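Side-chain contacts in mannan endo-1,6-alpha-mannosidase (Chaetomium thermophilum, PDB 6RY0), which probably cleaves alpha-1,6-mannosidic linkages and, as a Dfg5-type transglycosidase, is thought to transfer GPI-anchored glycoproteins into the fungal cell wall: residues Asp128-Trp133 with Gln160-Thr165; Glu238-Tyr243 with Lys284-Asn289; Trp330-Thr335 with Leu402-Ala407; Gly174-Gly179 with His250-Ile255. All blocks are in the same frame, centred on the assembly; numbering follows the deposited sequence.

How the interactions relate
The four contacts are spread over one family 76 glycosidase chain that is largely helical. Interaction 1 comes first along the chain and interaction 3 last. Interactions 4 and 2 alternate between them, in the order 174-179, 238-243, 250-255, 284-289. This crossing pair shares the loops on either side of strand 245-247, and Tyr243 packs on Ile255 where the two meet. Interactions 1 and 3 lie on opposite sides of the chain's centre, their centres about 24 Å apart, yet Phe132 touches Trp330. Interactions 3 and 4 are farthest apart, about 36 Å between centres. Two contacts are thus buried; the others lie nearer the surface, one packing a loop on helix 281-298, one joining two loops by a disulfide.

Interaction 1. Residues Asp128-Trp133 with Gln160-Thr165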
# COMPACT_ATOMS: atom_id res chain seq x y z
N ASP A 128 1.05 -0.73 10.61
CA ASP A 128 0.89 -1.00 9.18
C ASP A 128 -0.59 -1.03 8.76
O ASP A 128 -0.94 -0.49 7.72
CB ASP A 128 1.60 -2.32 8.78
CG ASP A 128 1.22 -3.55 9.63
OD1 ASP A 128 0.74 -3.42 10.77
OD2 ASP A 128 1.38 -4.68 9.13
N ASP A 129 -1.44 -1.67 9.55
CA ASP A 129 -2.84 -1.73 9.19
C ASP A 129 -3.43 -0.33 9.10
O ASP A 129 -4.08 0.04 8.12
CB ASP A 129 -3.65 -2.55 10.19
CG ASP A 129 -3.09 -3.90 10.43
OD1 ASP A 129 -2.27 -4.05 11.32
OD2 ASP A 129 -3.42 -4.83 9.71
N GLN A 130 -3.21 0.45 10.15
CA GLN A 130 -3.67 1.84 10.18
C GLN A 130 -3.01 2.63 9.05
O GLN A 130 -3.67 3.44 8.37
CB GLN A 130 -3.31 2.45 11.54
CG GLN A 130 -3.83 3.86 11.70
CD GLN A 130 -3.16 4.65 12.80
OE1 GLN A 130 -2.04 4.33 13.22
NE2 GLN A 130 -3.82 5.71 13.25
N GLY A 131 -1.73 2.39 8.83
CA GLY A 131 -0.99 3.07 7.80
C GLY A 131 -1.55 2.86 6.42
O GLY A 131 -1.60 3.82 5.66
N PHE A 132 -1.96 1.63 6.09
CA PHE A 132 -2.51 1.40 4.75
C PHE A 132 -3.78 2.19 4.52
O PHE A 132 -4.00 2.70 3.42
CB PHE A 132 -2.71 -0.08 4.49
CG PHE A 132 -1.54 -0.72 3.85
CD1 PHE A 132 -1.42 -0.75 2.49
CD2 PHE A 132 -0.52 -1.28 4.61
CE1 PHE A 132 -0.29 -1.32 1.87
CE2 PHE A 132 0.60 -1.82 3.99
CZ PHE A 132 0.68 -1.82 2.62
N TRP A 133 -4.65 2.31 5.53
CA TRP A 133 -5.82 3.17 5.40
C TRP A 133 -5.42 4.62 5.24
O TRP A 133 -5.97 5.33 4.41
CB TRP A 133 -6.76 2.99 6.60
CG TRP A 133 -7.55 1.72 6.58
CD1 TRP A 133 -7.28 0.56 7.21
CD2 TRP A 133 -8.77 1.52 5.86
NE1 TRP A 133 -8.27 -0.37 6.93
CE2 TRP A 133 -9.21 0.21 6.12
CE3 TRP A 133 -9.54 2.32 5.02
CZ2 TRP A 133 -10.39 -0.30 5.56
CZ3 TRP A 133 -10.71 1.81 4.48
CH2 TRP A 133 -11.12 0.52 4.75
N GLN A 160 -3.46 13.03 7.62
CA GLN A 160 -2.81 13.76 8.69
C GLN A 160 -3.07 13.15 10.06
O GLN A 160 -2.18 13.13 10.91
CB GLN A 160 -3.29 15.22 8.72
CG GLN A 160 -2.82 16.03 7.55
CD GLN A 160 -3.41 17.41 7.57
OE1 GLN A 160 -4.61 17.58 7.76
NE2 GLN A 160 -2.58 18.41 7.34
N ALA A 161 -4.28 12.64 10.29
CA ALA A 161 -4.60 12.03 11.57
C ALA A 161 -3.82 10.75 11.79
O ALA A 161 -3.27 10.52 12.86
CB ALA A 161 -6.08 11.77 11.68
N VAL A 162 -3.76 9.91 10.76
CA VAL A 162 -2.94 8.70 10.86
C VAL A 162 -1.50 9.05 11.16
O VAL A 162 -0.91 8.52 12.10
CB VAL A 162 -3.09 7.81 9.61
CG1 VAL A 162 -2.08 6.67 9.66
CG2 VAL A 162 -4.51 7.29 9.49
N TRP A 163 -0.93 9.95 10.38
CA TRP A 163 0.46 10.31 10.56
C TRP A 163 0.70 10.87 11.97
O TRP A 163 1.67 10.52 12.63
CB TRP A 163 0.87 11.33 9.48
CG TRP A 163 2.32 11.75 9.60
CD1 TRP A 163 3.40 11.15 9.02
CD2 TRP A 163 2.83 12.80 10.40
NE1 TRP A 163 4.55 11.76 9.41
CE2 TRP A 163 4.22 12.78 10.27
CE3 TRP A 163 2.23 13.79 11.20
CZ2 TRP A 163 5.04 13.69 10.94
CZ3 TRP A 163 3.01 14.69 11.85
CH2 TRP A 163 4.41 14.63 11.74
N THR A 164 -0.20 11.76 12.43
CA THR A 164 -0.03 12.38 13.73
C THR A 164 -0.06 11.34 14.84
O THR A 164 0.77 11.38 15.77
CB THR A 164 -1.08 13.47 13.93
OG1 THR A 164 -0.86 14.53 13.00
CG2 THR A 164 -0.99 14.02 15.35
N THR A 165 -0.99 10.40 14.80
CA THR A 165 -1.03 9.36 15.80
C THR A 165 0.21 8.50 15.75
O THR A 165 0.67 8.01 16.80
CB THR A 165 -2.30 8.50 15.73
OG1 THR A 165 -2.32 7.72 14.54
CG2 THR A 165 -3.57 9.31 15.91
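Gln130 meets Val162 and Thr165 across two helices, and the tight part of the contact is centred on its side chain. CG of Gln130 lies anti to its backbone N (chi1 -176°), and the chain beyond it is extended. This carries the amide to Thr165, where NE2 donates to OG1 at 2.8 Å. The acceptor sits out of the amide plane, by 19°. Thr165 OG1 donates to Val162 O at 2.9 Å, so the hydroxyl accepts one bond and donates another. Val162 comes from the opposite direction and sets CG1 3.9 Å from Gln130 CD, at the root of the amide. The same methyl comes 4.2 Å from Gly131 CA. The amide has further partners. NE2 also donates to Asp115 O, while OE1 accepts from Arg171 and Gln166. A leucine in place of Gln130 would probably leave Thr165 OG1 without its donor and these other groups without their amide partner. The outer side of helix 155-167 is looser. There Gln160 and Thr164 are partly exposed, and Thr164 OG1 turns back to Gln160 O at 2.8 Å. The axes of segments 128-133 and 160-165 approach to 9.5 Å, at 153° between their directions. Helix 127-142 also carries Asp129, a calcium-binding residue of this protein with no calcium bound to it here. This is the near-antiparallel packing of consecutive helices expected in the (alpha/alpha)6 barrel of family 76.

Interaction 2. Residues Glu238-Tyr243 with Lys284-Asn289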
# COMPACT_ATOMS: atom_id res chain seq x y z
N GLU A 238 25.05 -2.77 2.05
CA GLU A 238 25.79 -3.18 0.88
C GLU A 238 24.89 -3.35 -0.34
O GLU A 238 25.17 -2.86 -1.42
CB GLU A 238 26.55 -4.49 1.18
CG GLU A 238 27.23 -5.08 -0.06
CD GLU A 238 27.78 -6.49 0.15
OE1 GLU A 238 27.67 -7.07 1.27
OE2 GLU A 238 28.31 -7.05 -0.82
N THR A 239 23.80 -4.08 -0.16
CA THR A 239 22.97 -4.51 -1.30
C THR A 239 21.67 -3.73 -1.45
O THR A 239 21.01 -3.86 -2.49
CB THR A 239 22.61 -5.99 -1.20
OG1 THR A 239 21.68 -6.12 -0.11
CG2 THR A 239 23.84 -6.85 -0.96
N TRP A 240 21.25 -3.02 -0.42
CA TRP A 240 19.98 -2.31 -0.43
C TRP A 240 18.78 -3.23 -0.54
O TRP A 240 17.67 -2.77 -0.80
CB TRP A 240 19.96 -1.15 -1.43
CG TRP A 240 20.84 -0.03 -0.94
CD1 TRP A 240 22.20 -0.01 -0.82
CD2 TRP A 240 20.40 1.20 -0.37
NE1 TRP A 240 22.63 1.16 -0.25
CE2 TRP A 240 21.54 1.92 0.03
CE3 TRP A 240 19.15 1.77 -0.16
CZ2 TRP A 240 21.46 3.18 0.62
CZ3 TRP A 240 19.09 3.02 0.44
CH2 TRP A 240 20.23 3.70 0.80
N ALA A 241 18.97 -4.52 -0.25
CA ALA A 241 17.86 -5.36 0.13
C ALA A 241 17.15 -4.77 1.34
O ALA A 241 17.77 -4.08 2.15
CB ALA A 241 18.36 -6.75 0.48
N VAL A 242 15.87 -5.08 1.48
CA VAL A 242 15.06 -4.56 2.57
C VAL A 242 14.41 -5.71 3.31
O VAL A 242 13.54 -6.43 2.78
CB VAL A 242 14.02 -3.54 2.06
CG1 VAL A 242 13.19 -3.02 3.24
CG2 VAL A 242 14.71 -2.39 1.33
N TYR A 243 14.91 -5.95 4.51
CA TYR A 243 14.52 -7.06 5.35
C TYR A 243 13.24 -6.74 6.14
O TYR A 243 12.68 -5.66 6.03
CB TYR A 243 15.70 -7.39 6.29
CG TYR A 243 16.99 -7.67 5.53
CD1 TYR A 243 17.02 -8.58 4.49
CD2 TYR A 243 18.14 -6.98 5.85
CE1 TYR A 243 18.19 -8.82 3.81
CE2 TYR A 243 19.31 -7.21 5.17
CZ TYR A 243 19.34 -8.14 4.12
OH TYR A 243 20.48 -8.41 3.41
N LYS A 284 17.98 11.15 -4.29
CA LYS A 284 18.13 10.53 -5.60
C LYS A 284 18.94 9.25 -5.49
O LYS A 284 18.59 8.23 -6.08
CB LYS A 284 18.78 11.47 -6.62
CG LYS A 284 18.74 10.87 -8.02
CD LYS A 284 19.33 11.77 -9.06
CE LYS A 284 19.32 11.13 -10.44
NZ LYS A 284 20.17 9.92 -10.52
N ASP A 285 20.03 9.29 -4.73
CA ASP A 285 20.87 8.12 -4.55
C ASP A 285 20.10 6.99 -3.90
O ASP A 285 20.26 5.82 -4.28
CB ASP A 285 22.10 8.44 -3.69
CG ASP A 285 23.06 9.40 -4.31
OD1 ASP A 285 23.02 9.59 -5.54
OD2 ASP A 285 23.91 9.92 -3.57
N ARG A 286 19.27 7.33 -2.92
CA ARG A 286 18.47 6.32 -2.22
C ARG A 286 17.42 5.72 -3.16
O ARG A 286 17.22 4.50 -3.16
CB ARG A 286 17.84 6.92 -0.96
CG ARG A 286 18.86 7.23 0.11
CD ARG A 286 18.36 8.20 1.15
NE ARG A 286 19.46 8.58 2.01
CZ ARG A 286 19.34 9.20 3.16
NH1 ARG A 286 18.14 9.53 3.62
NH2 ARG A 286 20.44 9.51 3.84
N VAL A 287 16.75 6.55 -3.97
CA VAL A 287 15.85 6.04 -4.99
C VAL A 287 16.59 5.07 -5.89
O VAL A 287 16.11 3.95 -6.15
CB VAL A 287 15.28 7.22 -5.82
CG1 VAL A 287 14.64 6.75 -7.13
CG2 VAL A 287 14.26 8.01 -5.00
N ASP A 288 17.75 5.48 -6.38
CA ASP A 288 18.46 4.66 -7.36
C ASP A 288 18.91 3.33 -6.74
O ASP A 288 18.81 2.29 -7.38
CB ASP A 288 19.65 5.44 -7.91
CG ASP A 288 19.23 6.62 -8.76
OD1 ASP A 288 18.06 6.68 -9.20
OD2 ASP A 288 20.11 7.47 -9.03
N ASN A 289 19.41 3.37 -5.51
CA ASN A 289 19.86 2.16 -4.84
C ASN A 289 18.70 1.22 -4.52
O ASN A 289 18.81 0.02 -4.74
CB ASN A 289 20.63 2.51 -3.57
CG ASN A 289 22.06 2.94 -3.86
OD1 ASN A 289 22.68 2.46 -4.78
ND2 ASN A 289 22.58 3.82 -3.04
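Asn289, which packs against Trp240, is fixed in its helix by a bond of 2.9 Å from its backbone N to Asp285 O. Its CB lies over one face of the indole. It stands 3.6 Å from the centroid of the five-membered ring and 18° off the ring normal, a CH-pi contact. Trp240 CG is anti to the carbonyl carbon (chi1 -71°), which lays the indole against Asn289 CB. The Asn289 amide follows over the same ring system, with ND2 3.8 Å from Trp240 CE2. Amide and indole planes are 34° apart, so the two groups are tilted rather than stacked. Arg286 meets the far corner of the indole. Its CG comes obliquely to Trp240 CH2 at 3.8 Å, while its guanidinium group makes a cation-pi contact with Trp283. On the loop side, an ST turn encloses Trp240: Ala241 N donates to Thr239 OG1 at 3.2 Å. Tyr230 and Phe226 of helix 216-231 also touch the indole, and a dimethyl sulfoxide molecule is bound about 4 Å from it. An alanine in place of Trp240 would probably open a gap between the loop and helix 281-298, with Asn289 CB losing its aromatic partner. The chemistry implies that residues 238-243 are held to 284-289 by dispersion and CH-pi attraction. Arg286 and Asn289 CB serve through aliphatic carbons, and the Asn289 amide adds van der Waals contact.

Interaction 3. Residues Trp330-Thr335 with Leu402-Ala407; sequences WMAVVT and LLIEYA
Ile404 points its side chain at Ala332, and the two meet almost alone in this contact. The Ala332 methyl faces the root of the isoleucine. Its CB lies 3.9 Å from both CB and CG1 of Ile404. The longer branch of Ile404 runs past this methyl onto the helix backbone. CG1 is anti to the backbone N (chi1 -165°), which sets it beside Ala332 O at 3.5 Å. A turn of 74° at chi2 then bends CD1 along the helix surface. CD1 of Ile404 comes 4.3 Å from Val333 N, and 4.5 Å from its CG2. Val333 itself starts away from residues 402-407, so the flank of its side chain is met. The other branch, CG2, lies toward Thr335 and is 4.3 Å from OG1.

The Thr335 hydroxyl is turned back to its own helix. It donates to Ala332 O at 2.7 Å, in the carbonyl plane, with a C=O...O angle of 147°. The carbonyl oxygen next to the isoleucine is therefore bonded although its neighbour across the contact is apolar. On the other side, Ile404 belongs to a short 3-10 segment. A bond of 3.0 Å from Ala407 N to Ile404 O closes the turn after it.

The contact is buried packing away from the annotated sites. It sets helix 323-337 against the chain just after helix 389-401. Leu346 of helix 342-358 touches both Ile404 and Thr335, while Leu402 and Leu403 lie on helix 33-48.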
# COMPACT_ATOMS: atom_id res chain seq x y z
N TRP A 330 2.81 1.51 -7.03
CA TRP A 330 3.76 2.42 -6.41
C TRP A 330 4.93 2.71 -7.35
O TRP A 330 5.34 3.87 -7.49
CB TRP A 330 4.26 1.86 -5.09
CG TRP A 330 3.23 1.77 -4.02
CD1 TRP A 330 2.05 2.42 -3.94
CD2 TRP A 330 3.32 0.93 -2.86
NE1 TRP A 330 1.38 2.01 -2.80
CE2 TRP A 330 2.15 1.10 -2.13
CE3 TRP A 330 4.27 0.04 -2.40
CZ2 TRP A 330 1.92 0.44 -0.93
CZ3 TRP A 330 4.03 -0.65 -1.23
CH2 TRP A 330 2.87 -0.42 -0.50
N MET A 331 5.46 1.69 -8.00
CA MET A 331 6.56 1.92 -8.96
C MET A 331 6.11 2.79 -10.13
O MET A 331 6.87 3.62 -10.61
CB MET A 331 7.17 0.62 -9.44
CG MET A 331 7.97 -0.10 -8.34
SD MET A 331 8.75 -1.64 -8.87
CE MET A 331 10.10 -1.01 -9.84
N ALA A 332 4.87 2.63 -10.57
CA ALA A 332 4.36 3.48 -11.62
C ALA A 332 4.38 4.95 -11.19
O ALA A 332 4.81 5.84 -11.93
CB ALA A 332 2.99 3.03 -12.07
N VAL A 333 3.92 5.23 -9.97
CA VAL A 333 3.93 6.61 -9.47
C VAL A 333 5.37 7.15 -9.34
O VAL A 333 5.62 8.32 -9.63
CB VAL A 333 3.15 6.73 -8.15
CG1 VAL A 333 3.41 8.06 -7.45
CG2 VAL A 333 1.68 6.55 -8.43
N VAL A 334 6.33 6.29 -8.96
CA VAL A 334 7.71 6.69 -8.89
C VAL A 334 8.17 7.29 -10.23
O VAL A 334 8.93 8.24 -10.26
CB VAL A 334 8.60 5.53 -8.44
CG1 VAL A 334 10.09 5.80 -8.66
CG2 VAL A 334 8.31 5.20 -6.98
N THR A 335 7.70 6.73 -11.36
CA THR A 335 8.12 7.26 -12.65
C THR A 335 7.61 8.68 -12.90
O THR A 335 8.18 9.38 -13.75
CB THR A 335 7.71 6.36 -13.83
OG1 THR A 335 6.31 6.45 -14.11
CG2 THR A 335 8.17 4.97 -13.61
N LEU A 402 -0.62 0.31 -16.19
CA LEU A 402 -0.10 0.47 -17.54
C LEU A 402 -0.50 1.81 -18.16
O LEU A 402 0.09 2.21 -19.14
CB LEU A 402 -0.58 -0.66 -18.46
CG LEU A 402 -0.05 -2.05 -18.12
CD1 LEU A 402 -0.72 -3.05 -19.02
CD2 LEU A 402 1.48 -2.13 -18.24
N LEU A 403 -1.50 2.48 -17.59
CA LEU A 403 -1.95 3.75 -18.09
C LEU A 403 -1.26 4.94 -17.44
O LEU A 403 -1.66 6.08 -17.66
CB LEU A 403 -3.47 3.87 -17.94
CG LEU A 403 -4.27 2.78 -18.68
CD1 LEU A 403 -5.72 2.76 -18.18
CD2 LEU A 403 -4.18 2.96 -20.18
N ILE A 404 -0.22 4.71 -16.65
CA ILE A 404 0.42 5.79 -15.90
C ILE A 404 0.91 6.91 -16.83
O ILE A 404 0.87 8.06 -16.43
CB ILE A 404 1.53 5.25 -14.98
CG1 ILE A 404 1.95 6.28 -13.93
CG2 ILE A 404 2.75 4.77 -15.76
CD1 ILE A 404 0.95 6.45 -12.82
N GLU A 405 1.37 6.60 -18.04
CA GLU A 405 1.89 7.63 -18.94
C GLU A 405 0.84 8.69 -19.27
O GLU A 405 1.19 9.80 -19.65
CB GLU A 405 2.45 7.00 -20.24
CG GLU A 405 1.38 6.13 -21.07
CD GLU A 405 1.91 5.57 -22.41
OE1 GLU A 405 1.93 4.32 -22.57
OE2 GLU A 405 2.27 6.38 -23.30
N TYR A 406 -0.43 8.33 -19.17
CA TYR A 406 -1.53 9.23 -19.48
C TYR A 406 -2.10 9.95 -18.27
O TYR A 406 -2.95 10.82 -18.42
CB TYR A 406 -2.68 8.45 -20.14
CG TYR A 406 -2.29 7.59 -21.34
CD1 TYR A 406 -1.98 8.13 -22.55
CD2 TYR A 406 -2.28 6.21 -21.23
CE1 TYR A 406 -1.64 7.30 -23.63
CE2 TYR A 406 -1.97 5.40 -22.26
CZ TYR A 406 -1.64 5.93 -23.47
OH TYR A 406 -1.30 5.13 -24.54
N ALA A 407 -1.68 9.57 -17.08
CA ALA A 407 -2.27 10.07 -15.86
C ALA A 407 -1.59 11.34 -15.39
O ALA A 407 -0.42 11.55 -15.63
CB ALA A 407 -2.15 9.02 -14.77

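Interaction 4. Residues Gly174-Gly179 with His250-Ile255; sequences GTCNGG and HNCTDI
Cys176 and Cys252 are joined covalently, and this disulfide is the main link between the two loops. The SG atoms are 2.1 Å apart with a right-handed chi3 of 87°, close to the unstrained value. Each sulfur lies anti to its own carbonyl carbon, with chi1 of -50° at Cys176 and -64° at Cys252. Each SG is thereby set beside its backbone N, and the two meet between the loops. The Cys176 sulfur also packs against the backbone of Asn251, 3.4 Å from its C atom.

A water adds a polar bridge beside the disulfide. It accepts from Cys176 N at 2.8 Å and donates to Asn251 OD1 at 2.8 Å.

Further hydrogen bonds shape each loop. Residues 250-253 form a type I' beta turn, with Asn251 and Cys252 at its centre. His250 O is gripped twice, by Thr253 N at 3.0 Å and by Thr253 OG1 at 2.8 Å. The hydroxyl lies in the carbonyl plane. In the other loop, Asn177 N closes on Gly174 O at 2.9 Å.

The bridge ties the loop after helix 155-167 to the loop that follows strand 245-247. Lys194, in the partner strand 193-195, donates to Thr175 O, Gly178 O and Gly179 O. Trp228 of helix 216-231 bonds to Cys176 O, and Asp254 reaches back to His247 in strand 245-247.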
# COMPACT_ATOMS: atom_id res chain seq x y z
N GLY A 174 12.87 4.23 23.40
CA GLY A 174 14.30 4.15 23.22
C GLY A 174 14.79 2.77 22.81
O GLY A 174 15.97 2.64 22.49
N THR A 175 13.93 1.77 22.79
CA THR A 175 14.38 0.47 22.38
C THR A 175 14.84 0.52 20.92
O THR A 175 14.21 1.17 20.10
CB THR A 175 13.32 -0.61 22.61
OG1 THR A 175 12.18 -0.40 21.78
CG2 THR A 175 12.89 -0.63 24.08
N CYS A 176 15.94 -0.14 20.60
CA CYS A 176 16.51 -0.08 19.27
C CYS A 176 16.81 1.34 18.81
O CYS A 176 16.91 1.60 17.64
CB CYS A 176 15.66 -0.80 18.24
SG CYS A 176 15.24 -2.47 18.80
N ASN A 177 16.96 2.25 19.77
CA ASN A 177 17.21 3.68 19.50
C ASN A 177 16.07 4.33 18.68
O ASN A 177 16.28 5.37 18.08
CB ASN A 177 18.55 3.92 18.81
CG ASN A 177 19.71 3.35 19.59
OD1 ASN A 177 19.71 3.35 20.80
ND2 ASN A 177 20.72 2.88 18.88
N GLY A 178 14.88 3.75 18.73
CA GLY A 178 13.73 4.32 18.06
C GLY A 178 13.05 3.33 17.16
O GLY A 178 13.18 2.13 17.33
N GLY A 179 12.25 3.85 16.23
CA GLY A 179 11.43 3.04 15.34
C GLY A 179 10.07 2.72 15.94
O GLY A 179 9.92 2.59 17.15
N HIS A 250 16.20 -8.25 21.50
CA HIS A 250 17.54 -8.43 20.94
C HIS A 250 18.10 -7.13 20.39
O HIS A 250 19.01 -7.16 19.54
CB HIS A 250 17.51 -9.49 19.84
CG HIS A 250 17.04 -10.80 20.34
ND1 HIS A 250 17.71 -11.48 21.33
CD2 HIS A 250 15.96 -11.55 20.02
CE1 HIS A 250 17.06 -12.60 21.59
NE2 HIS A 250 16.00 -12.67 20.81
N ASN A 251 17.56 -6.01 20.82
CA ASN A 251 18.01 -4.72 20.29
C ASN A 251 17.86 -4.67 18.78
O ASN A 251 18.61 -3.98 18.09
CB ASN A 251 19.45 -4.38 20.69
CG ASN A 251 19.61 -4.16 22.17
OD1 ASN A 251 18.76 -3.60 22.85
ND2 ASN A 251 20.75 -4.55 22.66
N CYS A 252 16.87 -5.40 18.28
CA CYS A 252 16.54 -5.44 16.85
C CYS A 252 17.62 -6.09 15.99
O CYS A 252 17.55 -6.01 14.74
CB CYS A 252 16.14 -4.05 16.30
SG CYS A 252 14.62 -3.40 17.07
N THR A 253 18.56 -6.79 16.62
CA THR A 253 19.66 -7.43 15.89
C THR A 253 19.33 -8.77 15.26
O THR A 253 20.08 -9.27 14.41
CB THR A 253 20.92 -7.62 16.74
OG1 THR A 253 20.68 -8.55 17.80
CG2 THR A 253 21.38 -6.35 17.29
N ASP A 254 18.24 -9.38 15.68
CA ASP A 254 17.82 -10.69 15.16
C ASP A 254 17.04 -10.46 13.89
O ASP A 254 15.85 -10.74 13.83
CB ASP A 254 16.98 -11.42 16.20
CG ASP A 254 15.71 -10.67 16.59
OD1 ASP A 254 15.71 -9.42 16.68
OD2 ASP A 254 14.69 -11.36 16.86
N ILE A 255 17.69 -9.92 12.88
CA ILE A 255 16.96 -9.47 11.69
C ILE A 255 16.35 -10.68 10.98
O ILE A 255 17.03 -11.65 10.66
CB ILE A 255 17.84 -8.67 10.74
CG1 ILE A 255 18.27 -7.37 11.41
CG2 ILE A 255 17.10 -8.34 9.46
CD1 ILE A 255 19.27 -6.57 10.58
O HOH W 1 17.89 -0.95 22.42